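Local coordinates for protein putative NADH-flavin reductase (Lactobacillus casei ATCC 334, PDB 3H2S) that binds NADPH in a Rossmann-type fold and probably acts as an NAD(P)H-dependent oxidoreductase, perhaps a flavin reductase, at residues L99-L109 / L200-V211. Sequence-based numbering, arbitrary orientation.
With NDP (NADPH dihydro-nicotinamide-adenine-dinucleotide phosphate), chain C.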
loop_
_atom_site.group_PDB
_atom_site.type_symbol
_atom_site.label_atom_id
_atom_site.label_comp_id
_atom_site.label_asym_id
_atom_site.label_seq_id
_atom_site.Cartn_x
_atom_site.Cartn_y
_atom_site.Cartn_z
ATOM N N LEU A 99 3.699 -2.335 17.763
ATOM C CA LEU A 99 3.812 -0.916 17.463
ATOM C C LEU A 99 4.711 -0.718 16.255
ATOM O O LEU A 99 5.794 -1.297 16.174
ATOM C CB LEU A 99 4.426 -0.169 18.652
ATOM C CG LEU A 99 3.675 -0.179 19.981
ATOM C CD1 LEU A 99 4.522 0.557 21.019
ATOM C CD2 LEU A 99 2.366 0.533 19.794
ATOM N N ALA A 100 4.290 0.133 15.334
ATOM C CA ALA A 100 5.127 0.450 14.178
ATOM C C ALA A 100 5.288 1.955 14.057
ATOM O O ALA A 100 4.311 2.666 13.800
ATOM C CB ALA A 100 4.502 -0.114 12.909
ATOM N N VAL A 101 6.521 2.440 14.202
ATOM C CA VAL A 101 6.803 3.853 13.999
ATOM C C VAL A 101 7.404 4.104 12.622
ATOM O O VAL A 101 8.427 3.525 12.262
ATOM C CB VAL A 101 7.748 4.416 15.098
ATOM C CG1 VAL A 101 8.099 5.900 14.834
ATOM C CG2 VAL A 101 7.114 4.245 16.464
ATOM N N PHE A 102 6.788 5.010 11.879
ATOM C CA PHE A 102 7.272 5.376 10.543
ATOM C C PHE A 102 7.808 6.794 10.584
ATOM O O PHE A 102 7.145 7.695 11.122
ATOM C CB PHE A 102 6.131 5.304 9.517
ATOM C CG PHE A 102 5.578 3.935 9.329
ATOM C CD1 PHE A 102 6.034 3.133 8.301
ATOM C CD2 PHE A 102 4.616 3.430 10.203
ATOM C CE1 PHE A 102 5.552 1.835 8.134
ATOM C CE2 PHE A 102 4.160 2.114 10.079
ATOM C CZ PHE A 102 4.623 1.319 9.035
ATOM N N ILE A 103 9.050 6.963 10.128
ATOM C CA ILE A 103 9.599 8.289 9.936
ATOM C C ILE A 103 9.112 8.805 8.582
ATOM O O ILE A 103 9.363 8.194 7.538
ATOM C CB ILE A 103 11.133 8.328 9.949
ATOM C CG1 ILE A 103 11.700 7.760 11.274
ATOM C CG2 ILE A 103 11.604 9.753 9.735
ATOM C CD1 ILE A 103 13.224 7.785 11.339
ATOM N N LEU A 104 8.458 9.956 8.606
ATOM C CA LEU A 104 7.849 10.512 7.406
ATOM C C LEU A 104 8.668 11.707 6.924
ATOM O O LEU A 104 9.844 11.845 7.269
ATOM C CB LEU A 104 6.393 10.902 7.698
ATOM C CG LEU A 104 5.494 9.720 8.099
ATOM C CD1 LEU A 104 4.131 10.211 8.577
ATOM C CD2 LEU A 104 5.346 8.709 6.962
ATOM N N GLY A 105 8.092 12.498 6.030
ATOM C CA GLY A 105 8.793 13.643 5.476
ATOM C C GLY A 105 8.231 14.944 6.005
ATOM O O GLY A 105 7.129 14.984 6.563
ATOM N N SER A 106 8.962 16.022 5.742
ATOM C CA SER A 106 8.549 17.357 6.131
ATOM C C SER A 106 7.472 17.901 5.184
ATOM O O SER A 106 6.677 18.757 5.552
ATOM C CB SER A 106 9.786 18.267 6.125
ATOM O OG SER A 106 9.746 19.167 7.214
ATOM N N ALA A 107 7.429 17.387 3.961
ATOM C CA ALA A 107 6.561 17.957 2.924
ATOM C C ALA A 107 5.070 17.673 3.137
ATOM O O ALA A 107 4.214 18.301 2.515
ATOM C CB ALA A 107 7.006 17.484 1.543
ATOM N N SER A 108 4.762 16.743 4.036
ATOM C CA SER A 108 3.371 16.451 4.380
ATOM C C SER A 108 2.890 17.311 5.546
ATOM O O SER A 108 1.753 17.175 6.004
ATOM C CB SER A 108 3.190 14.956 4.679
ATOM O OG SER A 108 3.881 14.561 5.853
ATOM N N LEU A 109 3.792 18.135 6.083
ATOM C CA LEU A 109 3.430 19.108 7.114
ATOM C C LEU A 109 2.917 20.404 6.492
ATOM O O LEU A 109 3.303 20.758 5.371
ATOM C CB LEU A 109 4.637 19.436 7.984
ATOM C CG LEU A 109 5.275 18.327 8.808
ATOM C CD1 LEU A 109 6.620 18.810 9.352
ATOM C CD2 LEU A 109 4.331 17.879 9.912
ATOM N N LEU A 200 7.609 4.550 21.651
ATOM C CA LEU A 200 7.614 3.098 21.860
ATOM C C LEU A 200 7.341 2.744 23.329
ATOM O O LEU A 200 6.600 1.800 23.628
ATOM C CB LEU A 200 8.952 2.511 21.419
ATOM C CG LEU A 200 9.019 1.731 20.103
ATOM C CD1 LEU A 200 7.874 2.042 19.166
ATOM C CD2 LEU A 200 10.379 1.849 19.432
ATOM N N GLU A 201 7.944 3.501 24.246
ATOM C CA GLU A 201 7.817 3.208 25.671
ATOM C C GLU A 201 6.508 3.727 26.237
ATOM O O GLU A 201 5.913 3.093 27.101
ATOM C CB GLU A 201 9.012 3.744 26.470
ATOM C CG GLU A 201 10.306 2.994 26.190
ATOM C CD GLU A 201 11.461 3.429 27.086
ATOM O OE1 GLU A 201 11.526 4.632 27.443
ATOM O OE2 GLU A 201 12.268 2.555 27.485
ATOM N N HIS A 202 6.027 4.839 25.689
ATOM C CA HIS A 202 4.763 5.434 26.124
ATOM C C HIS A 202 3.995 5.979 24.922
ATOM O O HIS A 202 4.127 7.161 24.593
ATOM C CB HIS A 202 5.015 6.577 27.109
ATOM C CG HIS A 202 5.353 6.126 28.496
ATOM N ND1 HIS A 202 4.914 6.799 29.620
ATOM C CD2 HIS A 202 6.188 5.149 28.941
ATOM C CE1 HIS A 202 5.419 6.224 30.698
ATOM N NE2 HIS A 202 6.189 5.215 30.314
ATOM N N PRO A 203 3.313 5.091 24.175
ATOM C CA PRO A 203 2.693 5.539 22.927
ATOM C C PRO A 203 1.575 6.542 23.195
ATOM O O PRO A 203 0.693 6.280 24.010
ATOM C CB PRO A 203 2.117 4.253 22.310
ATOM C CG PRO A 203 2.598 3.128 23.131
ATOM C CD PRO A 203 3.117 3.655 24.430
ATOM N N THR A 204 1.713 7.747 22.662
ATOM C CA THR A 204 0.659 8.744 22.787
ATOM C C THR A 204 0.089 9.109 21.415
ATOM O O THR A 204 -0.992 9.674 21.309
ATOM C CB THR A 204 1.160 10.020 23.501
ATOM O OG1 THR A 204 0.151 11.029 23.423
ATOM C CG2 THR A 204 2.397 10.547 22.855
ATOM N N ALA A 205 0.800 8.729 20.365
ATOM C CA ALA A 205 0.453 9.162 19.011
ATOM C C ALA A 205 0.061 7.986 18.108
ATOM O O ALA A 205 0.201 8.070 16.881
ATOM C CB ALA A 205 1.608 9.927 18.406
ATOM N N ILE A 206 -0.496 6.927 18.700
ATOM C CA ILE A 206 -0.964 5.790 17.910
ATOM C C ILE A 206 -2.039 6.230 16.895
ATOM O O ILE A 206 -2.954 6.991 17.230
ATOM C CB ILE A 206 -1.480 4.635 18.792
ATOM C CG1 ILE A 206 -0.295 3.899 19.441
ATOM C CG2 ILE A 206 -2.317 3.652 17.955
ATOM C CD1 ILE A 206 -0.681 2.916 20.541
ATOM N N ARG A 207 -1.811 5.886 15.633
ATOM C CA ARG A 207 -2.710 6.249 14.532
ATOM C C ARG A 207 -2.792 7.759 14.360
ATOM O O ARG A 207 -3.804 8.303 13.914
ATOM C CB ARG A 207 -4.106 5.631 14.727
ATOM C CG ARG A 207 -4.167 4.111 14.529
ATOM C CD ARG A 207 -5.418 3.524 15.225
ATOM N NE ARG A 207 -5.194 2.144 15.632
ATOM C CZ ARG A 207 -5.229 1.712 16.885
ATOM N NH1 ARG A 207 -5.615 2.522 17.862
ATOM N NH2 ARG A 207 -4.988 0.436 17.144
ATOM N N ASP A 208 -1.696 8.431 14.679
ATOM C CA ASP A 208 -1.605 9.870 14.509
ATOM C C ASP A 208 -0.209 10.182 13.986
ATOM O O ASP A 208 0.669 9.320 13.971
ATOM C CB ASP A 208 -1.844 10.570 15.847
ATOM C CG ASP A 208 -2.343 11.998 15.689
ATOM O OD1 ASP A 208 -2.303 12.539 14.562
ATOM O OD2 ASP A 208 -2.701 12.608 16.717
ATOM N N ARG A 209 -0.012 11.416 13.548
ATOM C CA ARG A 209 1.300 11.886 13.137
ATOM C C ARG A 209 1.708 13.053 14.025
ATOM O O ARG A 209 0.902 13.932 14.300
ATOM C CB ARG A 209 1.268 12.335 11.679
ATOM C CG ARG A 209 2.638 12.720 11.136
ATOM C CD ARG A 209 2.929 14.199 11.271
ATOM N NE ARG A 209 1.988 15.003 10.501
ATOM C CZ ARG A 209 2.132 15.281 9.209
ATOM N NH1 ARG A 209 3.220 14.872 8.560
ATOM N NH2 ARG A 209 1.188 15.966 8.560
ATOM N N ILE A 210 2.934 13.006 14.533
ATOM C CA ILE A 210 3.532 14.159 15.186
ATOM C C ILE A 210 4.766 14.663 14.429
ATOM O O ILE A 210 5.263 13.995 13.530
ATOM C CB ILE A 210 3.877 13.859 16.650
ATOM C CG1 ILE A 210 4.819 12.651 16.752
ATOM C CG2 ILE A 210 2.577 13.637 17.466
ATOM C CD1 ILE A 210 5.461 12.474 18.143
ATOM N N VAL A 211 5.191 15.887 14.732
ATOM C CA VAL A 211 6.419 16.433 14.151
ATOM C C VAL A 211 7.307 16.805 15.328
ATOM O O VAL A 211 6.806 17.240 16.363
ATOM C CB VAL A 211 6.141 17.698 13.316
ATOM C CG1 VAL A 211 5.309 18.717 14.111
ATOM C CG2 VAL A 211 7.437 18.329 12.822
HETATM P PA NDP C . 19.746 6.962 5.253
HETATM O O1A NDP C . 19.961 7.488 3.805
HETATM O O2A NDP C . 20.829 7.183 6.253
HETATM O O5B NDP C . 19.617 5.334 4.803
HETATM C C5B NDP C . 18.403 4.788 5.379
HETATM C C4B NDP C . 18.452 3.211 5.348
HETATM O O4B NDP C . 17.858 2.777 4.141
HETATM C C3B NDP C . 19.912 2.645 5.312
HETATM O O3B NDP C . 19.997 1.739 6.367
HETATM C C2B NDP C . 19.951 1.909 3.909
HETATM O O2B NDP C . 20.757 0.788 3.812
HETATM C C1B NDP C . 18.437 1.557 3.783
HETATM N N9A NDP C . 18.077 1.311 2.377
HETATM C C8A NDP C . 18.089 2.305 1.364
HETATM N N7A NDP C . 17.692 1.842 0.176
HETATM C C5A NDP C . 17.374 0.490 0.422
HETATM C C6A NDP C . 16.875 -0.491 -0.454
HETATM N N6A NDP C . 16.690 -0.165 -1.763
HETATM N N1A NDP C . 16.891 -1.809 -0.037
HETATM C C2A NDP C . 17.084 -2.025 1.298
HETATM N N3A NDP C . 17.373 -1.125 2.285
HETATM C C4A NDP C . 17.594 0.138 1.783
HETATM O O3 NDP C . 18.491 7.842 5.626
HETATM P PN NDP C . 18.015 8.887 6.774
HETATM O O1N NDP C . 18.343 8.276 8.149
HETATM O O2N NDP C . 18.806 10.123 6.470
HETATM O O5D NDP C . 16.399 9.113 6.735
HETATM C C5D NDP C . 15.500 8.323 7.519
HETATM C C4D NDP C . 14.079 8.852 7.254
HETATM O O4D NDP C . 14.151 10.254 7.452
HETATM C C3D NDP C . 13.466 8.609 5.844
HETATM O O3D NDP C . 12.102 8.418 5.945
HETATM C C2D NDP C . 13.854 9.950 5.122
HETATM O O2D NDP C . 12.941 10.265 4.101
HETATM C C1D NDP C . 13.618 10.922 6.334
HETATM N N1N NDP C . 14.172 12.248 6.066
HETATM C C2N NDP C . 13.207 13.332 5.932
HETATM C C3N NDP C . 13.792 14.648 5.419
HETATM C C7N NDP C . 12.882 15.803 5.803
HETATM O O7N NDP C . 11.669 15.673 5.716
HETATM N N7N NDP C . 13.451 17.036 6.084
HETATM C C4N NDP C . 15.265 14.935 5.631
HETATM C C5N NDP C . 16.163 13.735 5.466
HETATM C C6N NDP C . 15.592 12.369 5.773
HETATM P P2B NDP C . 22.370 0.944 3.629
HETATM O O1X NDP C . 22.983 1.475 4.975
HETATM O O2X NDP C . 22.937 -0.519 3.515
HETATM O O3X NDP C . 22.730 1.829 2.485
#
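In this Rossmann-type nucleotide-binding fold, R209 of strand 209-214 ties down S108 in the loop that carries strand 99-103 into the NADPH nicotinamide site. R209 takes S108 end-on: its NH1 reaches S108 OG at 2.8 Å, and its NH2 reaches S108 O at 2.9 Å, coming from above the carbonyl plane. Both acceptors lie close to the guanidinium plane, while L109 CD2 sits over the centre of one face, 3.5 Å from R209 CZ. With R209 CG anti to N (chi1 -175°), that carbon lies beside L104 CD1, and bends at chi2 and chi3 then turn the guanidinium onto S108. Were R209 shortened to an alanine, S108 O and OG would probably lose these donors and D175 its salt-bridge mate, freeing the loop to shift. Two residues before S108, S106 N donates to the carboxamide O7N of NADPH at 2.7 Å. L109 CD1 also packs on V211 CG2. At the far end, L99 CD1 lies 3.8 Å from P203 CG, L99 CD2 meets I206 CD1, and V101 CG2 rests on L200 CD1 (3.6 Å), in the last turn of helix 189-201. Strand 153-158 runs between strands 99-103 and 209-214; its S157 OG is also hydrogen-bonded to R209 NH1, and Y142 of helix 132-145 makes a cation-pi contact with R209.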